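Local coordinates for membrane-associated protein VP24 (Marburg virus - Musoke, Kenya, 1980, PDB 4OR8), which may act as a minor matrix protein in assembly of the viral nucleocapsid and in budding of the virion, at residues L35-T40 against L159-F164; S39-W43 against L136-L140; V114-E120 against V171-K177; F211-R217 against S232-V238. One frame throughout, in Å; residues are numbered along the deposited sequence.

Overall arrangement
From the N terminus, the loop leading into strand 44-48 makes the first two contacts, which share Ser-39 and Thr-40. Contact 2 closes the shorter loop, running to helix 127-142, and contact 1 the longer one, to the start of helix 161-178; a salt bridge between Asp-36 and Arg-42 joins them. Contact 3 crosses both: it starts on helix 104-115, within their loops, and ends farther along helix 161-178. Leu-116 packs on Leu-136 and Leu-140, linking contacts 2 and 3. Contact 4 follows in series as a local hairpin, its centre about 18 Å from that of contact 3. Contacts 1 and 2 fasten loop to helices, contact 3 helix to helix, contact 4 strand to strand.

Contact 1: residues L35-T40 against L159-F164; sequences LDLNST and LTSDMF
Phe-164 pushes its ring into the turn formed by residues 35-40 and meets most of that segment. Its CG lies opposite the backbone N (chi1 178°), which carries the ring out from the helix toward the loop. Leu-35 CD1 sits over one face, offset toward the rim and 4.0 Å from the Phe-164 ring centroid, a CH-pi contact. At the ring edge lie Ser-39 OG and the methyl of Thr-40, whose CG2 is 3.5 Å from Phe-164 CE2. Leu-37 divides its two branches: CD2 rests 3.6 Å from Phe-164 CB, whereas CD1 reaches the backbone, 3.5 Å from Leu-159 O. Leu-159 completes the apolar cluster from just after the end of helix 152-158, with its CD2 4.0 Å from Leu-37 CB. Within the loop, the hydroxyl of Thr-40 donates to Leu-37 O. On the other side, Thr-160 is the N-cap of helix 161-178 and accepts a weak bond from Met-163 N. Behind this junction Leu-159 and Met-163 both pack on Phe-129 of helix 127-142, and Ser-39 is bonded through its backbone to Gly-57, just beyond strand 51-56.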
loop_
_atom_site.group_PDB
_atom_site.type_symbol
_atom_site.label_atom_id
_atom_site.label_comp_id
_atom_site.label_asym_id
_atom_site.label_seq_id
_atom_site.Cartn_x
_atom_site.Cartn_y
_atom_site.Cartn_z
ATOM N N LEU B 35 -20.941 -5.052 24.602
ATOM C CA LEU B 35 -20.121 -5.550 23.503
ATOM C C LEU B 35 -18.970 -6.433 23.994
ATOM O O LEU B 35 -18.803 -6.639 25.197
ATOM C CB LEU B 35 -19.606 -4.389 22.645
ATOM C CG LEU B 35 -19.185 -3.104 23.365
ATOM C CD1 LEU B 35 -17.798 -3.240 23.965
ATOM C CD2 LEU B 35 -19.250 -1.916 22.419
ATOM N N ASP B 36 -18.181 -6.946 23.056
ATOM C CA ASP B 36 -17.147 -7.930 23.364
ATOM C C ASP B 36 -15.896 -7.295 23.973
ATOM O O ASP B 36 -14.931 -6.999 23.265
ATOM C CB ASP B 36 -16.777 -8.708 22.100
ATOM C CG ASP B 36 -16.285 -10.107 22.400
ATOM O OD1 ASP B 36 -15.791 -10.337 23.523
ATOM O OD2 ASP B 36 -16.392 -10.979 21.510
ATOM N N LEU B 37 -15.913 -7.101 25.287
ATOM C CA LEU B 37 -14.811 -6.442 25.984
ATOM C C LEU B 37 -13.542 -7.290 26.030
ATOM O O LEU B 37 -12.434 -6.759 25.944
ATOM C CB LEU B 37 -15.229 -6.056 27.404
ATOM C CG LEU B 37 -16.299 -4.971 27.537
ATOM C CD1 LEU B 37 -16.678 -4.775 28.995
ATOM C CD2 LEU B 37 -15.818 -3.664 26.931
ATOM N N ASN B 38 -13.704 -8.603 26.164
ATOM C CA ASN B 38 -12.564 -9.509 26.291
ATOM C C ASN B 38 -11.823 -9.759 24.978
ATOM O O ASN B 38 -10.827 -10.483 24.945
ATOM C CB ASN B 38 -12.999 -10.835 26.920
ATOM C CG ASN B 38 -14.378 -11.273 26.463
ATOM O OD1 ASN B 38 -15.283 -10.450 26.310
ATOM N ND2 ASN B 38 -14.545 -12.573 26.243
ATOM N N SER B 39 -12.310 -9.150 23.901
ATOM C CA SER B 39 -11.681 -9.277 22.590
ATOM C C SER B 39 -10.320 -8.589 22.558
ATOM O O SER B 39 -9.476 -8.901 21.719
ATOM C CB SER B 39 -12.589 -8.688 21.511
ATOM O OG SER B 39 -12.950 -7.352 21.825
ATOM N N THR B 40 -10.114 -7.652 23.478
ATOM C CA THR B 40 -8.847 -6.936 23.582
ATOM C C THR B 40 -7.738 -7.839 24.110
ATOM O O THR B 40 -6.555 -7.544 23.946
ATOM C CB THR B 40 -8.963 -5.734 24.527
ATOM O OG1 THR B 40 -9.206 -6.200 25.861
ATOM C CG2 THR B 40 -10.101 -4.831 24.100
ATOM N N LEU B 159 -12.010 -2.091 32.886
ATOM C CA LEU B 159 -12.380 -2.276 31.486
ATOM C C LEU B 159 -13.865 -1.983 31.271
ATOM O O LEU B 159 -14.691 -2.896 31.201
ATOM C CB LEU B 159 -12.023 -3.689 31.005
ATOM C CG LEU B 159 -12.320 -4.049 29.543
ATOM C CD1 LEU B 159 -11.763 -3.003 28.595
ATOM C CD2 LEU B 159 -11.759 -5.420 29.205
ATOM N N THR B 160 -14.198 -0.701 31.179
ATOM C CA THR B 160 -15.572 -0.288 30.924
ATOM C C THR B 160 -15.805 -0.099 29.428
ATOM O O THR B 160 -14.863 -0.147 28.637
ATOM C CB THR B 160 -15.907 1.019 31.661
ATOM O OG1 THR B 160 -14.980 2.042 31.272
ATOM C CG2 THR B 160 -15.822 0.814 33.162
ATOM N N SER B 161 -17.058 0.113 29.042
ATOM C CA SER B 161 -17.376 0.338 27.637
ATOM C C SER B 161 -16.691 1.607 27.132
ATOM O O SER B 161 -16.170 1.637 26.018
ATOM C CB SER B 161 -18.891 0.414 27.419
ATOM O OG SER B 161 -19.424 1.620 27.934
ATOM N N ASP B 162 -16.688 2.645 27.964
ATOM C CA ASP B 162 -15.994 3.891 27.652
ATOM C C ASP B 162 -14.508 3.670 27.374
ATOM O O ASP B 162 -13.973 4.170 26.381
ATOM C CB ASP B 162 -16.154 4.891 28.797
ATOM C CG ASP B 162 -17.411 5.724 28.672
ATOM O OD1 ASP B 162 -18.311 5.333 27.899
ATOM O OD2 ASP B 162 -17.496 6.771 29.349
ATOM N N MET B 163 -13.851 2.921 28.253
ATOM C CA MET B 163 -12.430 2.633 28.102
ATOM C C MET B 163 -12.136 1.784 26.868
ATOM O O MET B 163 -11.109 1.956 26.217
ATOM C CB MET B 163 -11.879 1.971 29.366
ATOM C CG MET B 163 -11.775 2.925 30.543
ATOM S SD MET B 163 -10.605 4.267 30.238
ATOM C CE MET B 163 -11.480 5.655 30.957
ATOM N N PHE B 164 -13.046 0.872 26.549
ATOM C CA PHE B 164 -12.936 0.074 25.337
ATOM C C PHE B 164 -13.063 0.971 24.109
ATOM O O PHE B 164 -12.291 0.856 23.159
ATOM C CB PHE B 164 -14.022 -1.003 25.317
ATOM C CG PHE B 164 -14.011 -1.855 24.081
ATOM C CD1 PHE B 164 -14.788 -1.520 22.983
ATOM C CD2 PHE B 164 -13.231 -2.996 24.018
ATOM C CE1 PHE B 164 -14.777 -2.301 21.847
ATOM C CE2 PHE B 164 -13.220 -3.784 22.885
ATOM C CZ PHE B 164 -13.993 -3.436 21.798
#

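Contact 2: residues S39-W43 against L136-L140; sequences STARW and LSEWL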
loop_
_atom_site.group_PDB
_atom_site.type_symbol
_atom_site.label_atom_id
_atom_site.label_comp_id
_atom_site.label_asym_id
_atom_site.label_seq_id
_atom_site.Cartn_x
_atom_site.Cartn_y
_atom_site.Cartn_z
ATOM N N SER B 39 -12.310 -9.150 23.901
ATOM C CA SER B 39 -11.681 -9.277 22.590
ATOM C C SER B 39 -10.320 -8.589 22.558
ATOM O O SER B 39 -9.476 -8.901 21.719
ATOM C CB SER B 39 -12.589 -8.688 21.511
ATOM O OG SER B 39 -12.950 -7.352 21.825
ATOM N N THR B 40 -10.114 -7.652 23.478
ATOM C CA THR B 40 -8.847 -6.936 23.582
ATOM C C THR B 40 -7.738 -7.839 24.110
ATOM O O THR B 40 -6.555 -7.544 23.946
ATOM C CB THR B 40 -8.963 -5.734 24.527
ATOM O OG1 THR B 40 -9.206 -6.200 25.861
ATOM C CG2 THR B 40 -10.101 -4.831 24.100
ATOM N N ALA B 41 -8.125 -8.936 24.751
ATOM C CA ALA B 41 -7.155 -9.857 25.329
ATOM C C ALA B 41 -6.898 -11.043 24.408
ATOM O O ALA B 41 -6.124 -11.942 24.740
ATOM C CB ALA B 41 -7.620 -10.330 26.695
ATOM N N ARG B 42 -7.547 -11.037 23.248
ATOM C CA ARG B 42 -7.386 -12.112 22.276
ATOM C C ARG B 42 -6.622 -11.651 21.040
ATOM O O ARG B 42 -6.733 -10.499 20.619
ATOM C CB ARG B 42 -8.750 -12.657 21.851
ATOM C CG ARG B 42 -9.556 -13.296 22.966
ATOM C CD ARG B 42 -10.916 -13.736 22.454
ATOM N NE ARG B 42 -12.005 -12.963 23.045
ATOM C CZ ARG B 42 -13.247 -12.937 22.571
ATOM N NH1 ARG B 42 -13.562 -13.633 21.486
ATOM N NH2 ARG B 42 -14.174 -12.209 23.178
ATOM N N TRP B 43 -5.849 -12.565 20.464
ATOM C CA TRP B 43 -5.173 -12.324 19.195
ATOM C C TRP B 43 -5.494 -13.471 18.244
ATOM O O TRP B 43 -4.763 -14.460 18.175
ATOM C CB TRP B 43 -3.665 -12.207 19.407
ATOM C CG TRP B 43 -2.890 -11.942 18.152
ATOM C CD1 TRP B 43 -2.194 -12.852 17.412
ATOM C CD2 TRP B 43 -2.730 -10.681 17.491
ATOM N NE1 TRP B 43 -1.608 -12.236 16.332
ATOM C CE2 TRP B 43 -1.922 -10.902 16.357
ATOM C CE3 TRP B 43 -3.190 -9.386 17.747
ATOM C CZ2 TRP B 43 -1.564 -9.879 15.481
ATOM C CZ3 TRP B 43 -2.836 -8.371 16.875
ATOM C CH2 TRP B 43 -2.031 -8.623 15.756
ATOM N N LEU B 136 -1.212 -5.389 28.244
ATOM C CA LEU B 136 -1.566 -5.766 26.877
ATOM C C LEU B 136 -0.437 -5.431 25.920
ATOM O O LEU B 136 -0.066 -6.237 25.068
ATOM C CB LEU B 136 -2.844 -5.054 26.430
ATOM C CG LEU B 136 -4.141 -5.484 27.113
ATOM C CD1 LEU B 136 -5.318 -4.654 26.613
ATOM C CD2 LEU B 136 -4.396 -6.964 26.894
ATOM N N SER B 137 0.109 -4.233 26.075
ATOM C CA SER B 137 1.184 -3.766 25.213
ATOM C C SER B 137 2.402 -4.682 25.288
ATOM O O SER B 137 2.980 -5.033 24.260
ATOM C CB SER B 137 1.574 -2.333 25.573
ATOM O OG SER B 137 2.563 -1.850 24.685
ATOM N N GLU B 138 2.785 -5.065 26.504
ATOM C CA GLU B 138 3.921 -5.959 26.696
ATOM C C GLU B 138 3.644 -7.319 26.076
ATOM O O GLU B 138 4.532 -7.936 25.490
ATOM C CB GLU B 138 4.255 -6.118 28.181
ATOM C CG GLU B 138 4.975 -4.925 28.788
ATOM C CD GLU B 138 5.372 -5.150 30.240
ATOM O OE1 GLU B 138 4.888 -6.126 30.854
ATOM O OE2 GLU B 138 6.170 -4.345 30.767
ATOM N N TRP B 139 2.404 -7.775 26.207
ATOM C CA TRP B 139 1.984 -9.052 25.647
ATOM C C TRP B 139 2.089 -9.062 24.124
ATOM O O TRP B 139 2.485 -10.062 23.525
ATOM C CB TRP B 139 0.555 -9.379 26.090
ATOM C CG TRP B 139 -0.111 -10.426 25.262
ATOM C CD1 TRP B 139 0.284 -11.720 25.107
ATOM C CD2 TRP B 139 -1.304 -10.274 24.484
ATOM N NE1 TRP B 139 -0.584 -12.383 24.273
ATOM C CE2 TRP B 139 -1.569 -11.516 23.877
ATOM C CE3 TRP B 139 -2.172 -9.205 24.238
ATOM C CZ2 TRP B 139 -2.661 -11.722 23.040
ATOM C CZ3 TRP B 139 -3.262 -9.412 23.409
ATOM C CH2 TRP B 139 -3.495 -10.660 22.820
ATOM N N LEU B 140 1.741 -7.942 23.499
ATOM C CA LEU B 140 1.795 -7.849 22.046
ATOM C C LEU B 140 3.228 -7.741 21.530
ATOM O O LEU B 140 3.555 -8.278 20.473
ATOM C CB LEU B 140 0.958 -6.669 21.553
ATOM C CG LEU B 140 -0.553 -6.807 21.748
ATOM C CD1 LEU B 140 -1.241 -5.467 21.577
ATOM C CD2 LEU B 140 -1.114 -7.827 20.773
#
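The six-membered end of the Trp-139 indole abuts the backbone of residues 40-43. Arg-42 C and Trp-43 N lie at its edge, in the ring plane, with Arg-42 C 3.7 Å from Trp-139 CH2. Ala-41 O approaches the same CH2 of Trp-139 obliquely, at 3.5 Å, and Trp-43 CB lies 3.8 Å from Trp-139 CH2. Over one face of this indole is Leu-140 CD2, from the next residue, offset toward the rim. That methyl also reaches the second indole, lying 4.0 Å from Trp-43 CE3, and the Leu-140 and Trp-43 side chains cross at about a right angle. The guanidinium of Arg-42 points back along the loop, with Ser-39 CB over one face, and pairs with Asp-36. The contact thus seats the end of a 3-10 turn, just before strand 44-48, against helix 127-142 within the pyramidal fold of VP24. Trp-139 extends from the helix with CG anti to its N (chi1 162°), while its NE1 is bonded to Thr-145 OG1. Leu-136 brings CD2 to 3.7 Å from Thr-40 O. Arg-109 makes cation-pi contacts with both tryptophans and donates to Trp-139 O, while Trp-43 also packs on Val-54 and Trp-56 of strand 51-56.

Contact 3: residues V114-E120 against V171-K177; sequences VALKDQE and VKNFFNK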
loop_
_atom_site.group_PDB
_atom_site.type_symbol
_atom_site.label_atom_id
_atom_site.label_comp_id
_atom_site.label_asym_id
_atom_site.label_seq_id
_atom_site.Cartn_x
_atom_site.Cartn_y
_atom_site.Cartn_z
ATOM N N VAL B 114 3.071 -0.900 19.967
ATOM C CA VAL B 114 3.519 0.486 19.982
ATOM C C VAL B 114 2.343 1.453 20.121
ATOM O O VAL B 114 2.403 2.407 20.897
ATOM C CB VAL B 114 4.327 0.816 18.705
ATOM C CG1 VAL B 114 4.607 2.308 18.607
ATOM C CG2 VAL B 114 5.620 0.027 18.688
ATOM N N ALA B 115 1.275 1.191 19.369
ATOM C CA ALA B 115 0.090 2.048 19.356
ATOM C C ALA B 115 -0.543 2.150 20.739
ATOM O O ALA B 115 -1.007 3.216 21.143
ATOM C CB ALA B 115 -0.922 1.531 18.358
ATOM N N LEU B 116 -0.559 1.039 21.466
ATOM C CA LEU B 116 -1.112 1.026 22.817
ATOM C C LEU B 116 -0.339 1.921 23.783
ATOM O O LEU B 116 -0.844 2.262 24.854
ATOM C CB LEU B 116 -1.169 -0.400 23.371
ATOM C CG LEU B 116 -2.453 -1.213 23.192
ATOM C CD1 LEU B 116 -2.885 -1.258 21.740
ATOM C CD2 LEU B 116 -2.248 -2.619 23.728
ATOM N N LYS B 117 0.885 2.293 23.419
ATOM C CA LYS B 117 1.680 3.154 24.290
ATOM C C LYS B 117 1.677 4.601 23.806
ATOM O O LYS B 117 2.418 5.424 24.335
ATOM C CB LYS B 117 3.120 2.645 24.447
ATOM C CG LYS B 117 3.232 1.249 25.049
ATOM C CD LYS B 117 2.582 1.161 26.426
ATOM C CE LYS B 117 3.335 2.006 27.445
ATOM N NZ LYS B 117 2.686 1.970 28.787
ATOM N N ASP B 118 0.836 4.911 22.818
ATOM C CA ASP B 118 0.723 6.279 22.300
ATOM C C ASP B 118 0.330 7.256 23.409
ATOM O O ASP B 118 -0.600 6.998 24.173
ATOM C CB ASP B 118 -0.282 6.358 21.140
ATOM C CG ASP B 118 -0.140 7.645 20.325
ATOM O OD1 ASP B 118 0.972 7.906 19.813
ATOM O OD2 ASP B 118 -1.129 8.399 20.195
ATOM N N GLN B 119 1.040 8.378 23.490
ATOM C CA GLN B 119 0.826 9.366 24.549
ATOM C C GLN B 119 -0.559 10.010 24.502
ATOM O O GLN B 119 -1.093 10.442 25.524
ATOM C CB GLN B 119 1.910 10.454 24.507
ATOM C CG GLN B 119 1.931 11.294 23.226
ATOM C CD GLN B 119 2.557 10.568 22.039
ATOM O OE1 GLN B 119 3.417 9.699 22.208
ATOM N NE2 GLN B 119 2.125 10.924 20.833
ATOM N N GLU B 120 -1.135 10.071 23.309
ATOM C CA GLU B 120 -2.428 10.705 23.123
ATOM C C GLU B 120 -3.541 9.768 23.574
ATOM O O GLU B 120 -4.642 10.207 23.901
ATOM C CB GLU B 120 -2.616 11.089 21.656
ATOM C CG GLU B 120 -3.727 12.092 21.408
ATOM C CD GLU B 120 -3.687 12.654 20.000
ATOM O OE1 GLU B 120 -2.839 12.195 19.205
ATOM O OE2 GLU B 120 -4.500 13.553 19.693
ATOM N N VAL B 171 -6.192 3.697 18.831
ATOM C CA VAL B 171 -5.421 2.892 17.889
ATOM C C VAL B 171 -5.655 3.358 16.455
ATOM O O VAL B 171 -4.715 3.441 15.660
ATOM C CB VAL B 171 -5.754 1.389 18.022
ATOM C CG1 VAL B 171 -5.085 0.590 16.920
ATOM C CG2 VAL B 171 -5.327 0.874 19.385
ATOM N N LYS B 172 -6.907 3.672 16.131
ATOM C CA LYS B 172 -7.242 4.220 14.820
ATOM C C LYS B 172 -6.520 5.546 14.614
ATOM O O LYS B 172 -6.034 5.842 13.520
ATOM C CB LYS B 172 -8.752 4.420 14.677
ATOM C CG LYS B 172 -9.549 3.131 14.577
ATOM C CD LYS B 172 -11.050 3.394 14.575
ATOM C CE LYS B 172 -11.510 4.054 13.284
ATOM N NZ LYS B 172 -11.360 3.153 12.108
ATOM N N ASN B 173 -6.449 6.336 15.680
ATOM C CA ASN B 173 -5.762 7.617 15.640
ATOM C C ASN B 173 -4.271 7.454 15.373
ATOM O O ASN B 173 -3.676 8.228 14.621
ATOM C CB ASN B 173 -5.996 8.383 16.942
ATOM C CG ASN B 173 -5.222 9.684 17.004
ATOM O OD1 ASN B 173 -4.221 9.788 17.710
ATOM N ND2 ASN B 173 -5.683 10.684 16.265
ATOM N N PHE B 174 -3.672 6.437 15.983
ATOM C CA PHE B 174 -2.255 6.163 15.778
ATOM C C PHE B 174 -1.987 5.701 14.352
ATOM O O PHE B 174 -0.982 6.072 13.753
ATOM C CB PHE B 174 -1.754 5.114 16.767
ATOM C CG PHE B 174 -0.295 4.791 16.619
ATOM C CD1 PHE B 174 0.665 5.581 17.227
ATOM C CD2 PHE B 174 0.117 3.695 15.876
ATOM C CE1 PHE B 174 2.008 5.287 17.098
ATOM C CE2 PHE B 174 1.458 3.396 15.742
ATOM C CZ PHE B 174 2.406 4.193 16.355
ATOM N N PHE B 175 -2.885 4.880 13.820
ATOM C CA PHE B 175 -2.779 4.429 12.442
ATOM C C PHE B 175 -2.833 5.630 11.521
ATOM O O PHE B 175 -2.073 5.724 10.559
ATOM C CB PHE B 175 -3.923 3.476 12.098
ATOM C CG PHE B 175 -3.782 2.114 12.703
ATOM C CD1 PHE B 175 -2.554 1.664 13.155
ATOM C CD2 PHE B 175 -4.878 1.280 12.815
ATOM C CE1 PHE B 175 -2.425 0.406 13.710
ATOM C CE2 PHE B 175 -4.755 0.022 13.367
ATOM C CZ PHE B 175 -3.526 -0.416 13.815
ATOM N N ASN B 176 -3.733 6.553 11.836
ATOM C CA ASN B 176 -3.919 7.751 11.034
ATOM C C ASN B 176 -2.697 8.664 11.020
ATOM O O ASN B 176 -2.371 9.258 9.991
ATOM C CB ASN B 176 -5.144 8.528 11.516
ATOM C CG ASN B 176 -5.346 9.819 10.756
ATOM O OD1 ASN B 176 -5.938 9.829 9.677
ATOM N ND2 ASN B 176 -4.851 10.921 11.311
ATOM N N LYS B 177 -2.024 8.786 12.159
ATOM C CA LYS B 177 -0.853 9.648 12.227
ATOM C C LYS B 177 0.359 8.987 11.568
ATOM O O LYS B 177 1.306 9.665 11.171
ATOM C CB LYS B 177 -0.556 10.086 13.666
ATOM C CG LYS B 177 -0.131 8.977 14.598
ATOM C CD LYS B 177 -0.477 9.315 16.044
ATOM C CE LYS B 177 0.014 10.699 16.438
ATOM N NZ LYS B 177 -0.313 11.016 17.859
#
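Ala-115 packs over one face of the Phe-174 ring, in the tightly packed half of the contact. Its CA stands over the centre of the ring, 3.9 Å from the Phe-174 centroid and 13° off the normal, a CH-pi contact, and Ala-115 CB reaches 3.5 Å from Phe-174 CD2. The small methyl lets the two backbones come close, with Ala-115 CA 5.8 Å from Val-171 CA. Val-114 CG1 touches the far end of the ring at Phe-174 CZ, 3.7 Å away, and Leu-116 CD1 meets Val-171 CG2. Helix 104-115 packs here on helix 161-178, and a type I turn from Ala-115 to Asp-118 leads the chain on. Asp-118 marks the boundary: its OD1 sits at the edge of the phenylalanine, 3.5 Å from Phe-174 CD1, with carboxylate and ring planes 68° apart. Beyond it the contact is more open and ionic. Lys-177, bent at chi3 (-50°), offers NZ to Glu-120 OE1 at 3.1 Å in a salt bridge that meets the oxygen nearly head-on. A long, and so probably weaker, bridge joins Lys-177 NZ to Asp-118 OD2 at 3.6 Å, giving a three-residue network. Glu-120 is exposed, whereas Leu-116 turns inward onto helix 127-142.

Contact 4: residues F211-R217 against S232-V238; sequences FLVEVRR and SVVFGLV
Phe-211 and Val-238 begin an antiparallel ladder that runs to Arg-217 and Ser-232, with four hydrogen-bonded pairs and eight N-H...O bonds. Phe-211 N donates almost straight to Val-238 O, at 2.8 Å and 177°. Between these pairs the CA hydrogens add weaker contacts, such as Phe-235 CA to Val-213 O at 3.2 Å. On the face with Val-213, Val-215 CB packs 3.8 Å from Val-234 CG2. Arg-217, bent at chi3 (69°), folds back so that Val-234 CG2 lies over one face of its guanidinium. On the opposite face of the sheet Leu-212 CD1 meets Leu-237 CD1 at 4.0 Å, and Arg-216 NE bridges to Glu-214 OE2 at 2.9 Å. The remaining oxygen of Glu-214, OE1, accepts from Tyr-22 of the second subunit. Farther out, Val-213 and Val-215 rest on Ile-110 of helix 104-115, while Leu-212, Val-233 and Phe-235 rest on Leu-93. Strands 210-221 and 228-239 thereby form a long beta hairpin within the mixed sheet, flanked by strand 201-206 and the short strand 100-101.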
loop_
_atom_site.group_PDB
_atom_site.type_symbol
_atom_site.label_atom_id
_atom_site.label_comp_id
_atom_site.label_asym_id
_atom_site.label_seq_id
_atom_site.Cartn_x
_atom_site.Cartn_y
_atom_site.Cartn_z
ATOM N N PHE B 211 4.641 -0.205 5.554
ATOM C CA PHE B 211 5.429 0.189 6.709
ATOM C C PHE B 211 6.405 -0.898 7.120
ATOM O O PHE B 211 6.009 -2.010 7.458
ATOM C CB PHE B 211 4.514 0.564 7.872
ATOM C CG PHE B 211 3.600 1.714 7.570
ATOM C CD1 PHE B 211 4.033 3.018 7.737
ATOM C CD2 PHE B 211 2.316 1.492 7.105
ATOM C CE1 PHE B 211 3.198 4.082 7.455
ATOM C CE2 PHE B 211 1.474 2.550 6.821
ATOM C CZ PHE B 211 1.917 3.849 6.997
ATOM N N LEU B 212 7.688 -0.568 7.076
ATOM C CA LEU B 212 8.727 -1.489 7.502
ATOM C C LEU B 212 8.852 -1.413 9.017
ATOM O O LEU B 212 9.201 -0.371 9.564
ATOM C CB LEU B 212 10.057 -1.126 6.840
ATOM C CG LEU B 212 11.093 -2.238 6.663
ATOM C CD1 LEU B 212 10.521 -3.395 5.857
ATOM C CD2 LEU B 212 12.340 -1.686 5.993
ATOM N N VAL B 213 8.546 -2.516 9.692
ATOM C CA VAL B 213 8.616 -2.563 11.146
ATOM C C VAL B 213 9.878 -3.287 11.594
ATOM O O VAL B 213 10.048 -4.477 11.334
ATOM C CB VAL B 213 7.385 -3.253 11.752
ATOM C CG1 VAL B 213 7.538 -3.380 13.258
ATOM C CG2 VAL B 213 6.119 -2.483 11.400
ATOM N N GLU B 214 10.756 -2.558 12.272
ATOM C CA GLU B 214 12.064 -3.074 12.656
ATOM C C GLU B 214 12.259 -3.056 14.170
ATOM O O GLU B 214 11.977 -2.056 14.828
ATOM C CB GLU B 214 13.151 -2.238 11.980
ATOM C CG GLU B 214 14.514 -2.342 12.623
ATOM C CD GLU B 214 15.495 -1.334 12.055
ATOM O OE1 GLU B 214 15.092 -0.536 11.181
ATOM O OE2 GLU B 214 16.668 -1.341 12.485
ATOM N N VAL B 215 12.743 -4.165 14.721
ATOM C CA VAL B 215 12.992 -4.253 16.158
ATOM C C VAL B 215 14.419 -4.692 16.487
ATOM O O VAL B 215 14.877 -5.740 16.031
ATOM C CB VAL B 215 12.014 -5.229 16.844
ATOM C CG1 VAL B 215 12.307 -5.314 18.336
ATOM C CG2 VAL B 215 10.581 -4.804 16.603
ATOM N N ARG B 216 15.118 -3.885 17.279
ATOM C CA ARG B 216 16.444 -4.255 17.762
ATOM C C ARG B 216 16.367 -4.608 19.240
ATOM O O ARG B 216 16.151 -3.742 20.086
ATOM C CB ARG B 216 17.441 -3.121 17.535
ATOM C CG ARG B 216 17.600 -2.720 16.075
ATOM C CD ARG B 216 18.501 -1.506 15.934
ATOM N NE ARG B 216 18.668 -1.098 14.542
ATOM C CZ ARG B 216 19.407 -0.064 14.152
ATOM N NH1 ARG B 216 20.051 0.673 15.049
ATOM N NH2 ARG B 216 19.503 0.238 12.865
ATOM N N ARG B 217 16.532 -5.891 19.545
ATOM C CA ARG B 217 16.370 -6.375 20.909
ATOM C C ARG B 217 17.606 -7.120 21.405
ATOM O O ARG B 217 18.620 -7.205 20.711
ATOM C CB ARG B 217 15.152 -7.294 20.995
ATOM C CG ARG B 217 15.273 -8.551 20.151
ATOM C CD ARG B 217 14.224 -9.578 20.541
ATOM N NE ARG B 217 12.872 -9.166 20.173
ATOM C CZ ARG B 217 12.159 -9.728 19.203
ATOM N NH1 ARG B 217 12.668 -10.735 18.503
ATOM N NH2 ARG B 217 10.934 -9.291 18.937
ATOM N N SER B 232 20.063 -8.723 18.813
ATOM C CA SER B 232 19.230 -9.379 17.814
ATOM C C SER B 232 18.420 -8.362 17.012
ATOM O O SER B 232 17.972 -7.349 17.549
ATOM C CB SER B 232 18.299 -10.388 18.486
ATOM O OG SER B 232 17.353 -10.896 17.565
ATOM N N VAL B 233 18.241 -8.632 15.725
ATOM C CA VAL B 233 17.489 -7.737 14.853
ATOM C C VAL B 233 16.457 -8.496 14.026
ATOM O O VAL B 233 16.799 -9.406 13.272
ATOM C CB VAL B 233 18.418 -6.957 13.902
ATOM C CG1 VAL B 233 17.604 -6.197 12.873
ATOM C CG2 VAL B 233 19.311 -6.008 14.689
ATOM N N VAL B 234 15.192 -8.123 14.178
ATOM C CA VAL B 234 14.130 -8.690 13.361
ATOM C C VAL B 234 13.411 -7.567 12.638
ATOM O O VAL B 234 13.445 -6.418 13.077
ATOM C CB VAL B 234 13.108 -9.486 14.199
ATOM C CG1 VAL B 234 13.782 -10.661 14.885
ATOM C CG2 VAL B 234 12.429 -8.585 15.217
ATOM N N PHE B 235 12.769 -7.897 11.525
ATOM C CA PHE B 235 11.994 -6.910 10.787
ATOM C C PHE B 235 10.962 -7.561 9.881
ATOM O O PHE B 235 11.151 -8.680 9.406
ATOM C CB PHE B 235 12.905 -5.980 9.981
ATOM C CG PHE B 235 13.578 -6.641 8.813
ATOM C CD1 PHE B 235 14.737 -7.379 8.989
ATOM C CD2 PHE B 235 13.060 -6.513 7.533
ATOM C CE1 PHE B 235 15.360 -7.984 7.915
ATOM C CE2 PHE B 235 13.680 -7.118 6.452
ATOM C CZ PHE B 235 14.832 -7.853 6.645
ATOM N N GLY B 236 9.864 -6.849 9.655
ATOM C CA GLY B 236 8.815 -7.315 8.773
ATOM C C GLY B 236 8.196 -6.148 8.035
ATOM O O GLY B 236 8.546 -4.996 8.280
ATOM N N LEU B 237 7.268 -6.444 7.133
ATOM C CA LEU B 237 6.640 -5.410 6.330
ATOM C C LEU B 237 5.124 -5.490 6.429
ATOM O O LEU B 237 4.522 -6.491 6.039
ATOM C CB LEU B 237 7.074 -5.543 4.870
ATOM C CG LEU B 237 6.492 -4.540 3.875
ATOM C CD1 LEU B 237 6.906 -3.127 4.242
ATOM C CD2 LEU B 237 6.929 -4.876 2.458
ATOM N N VAL B 238 4.510 -4.439 6.962
ATOM C CA VAL B 238 3.057 -4.363 7.005
ATOM C C VAL B 238 2.544 -3.558 5.817
ATOM O O VAL B 238 2.883 -2.387 5.657
ATOM C CB VAL B 238 2.543 -3.744 8.318
ATOM C CG1 VAL B 238 1.031 -3.620 8.279
ATOM C CG2 VAL B 238 2.969 -4.588 9.511
#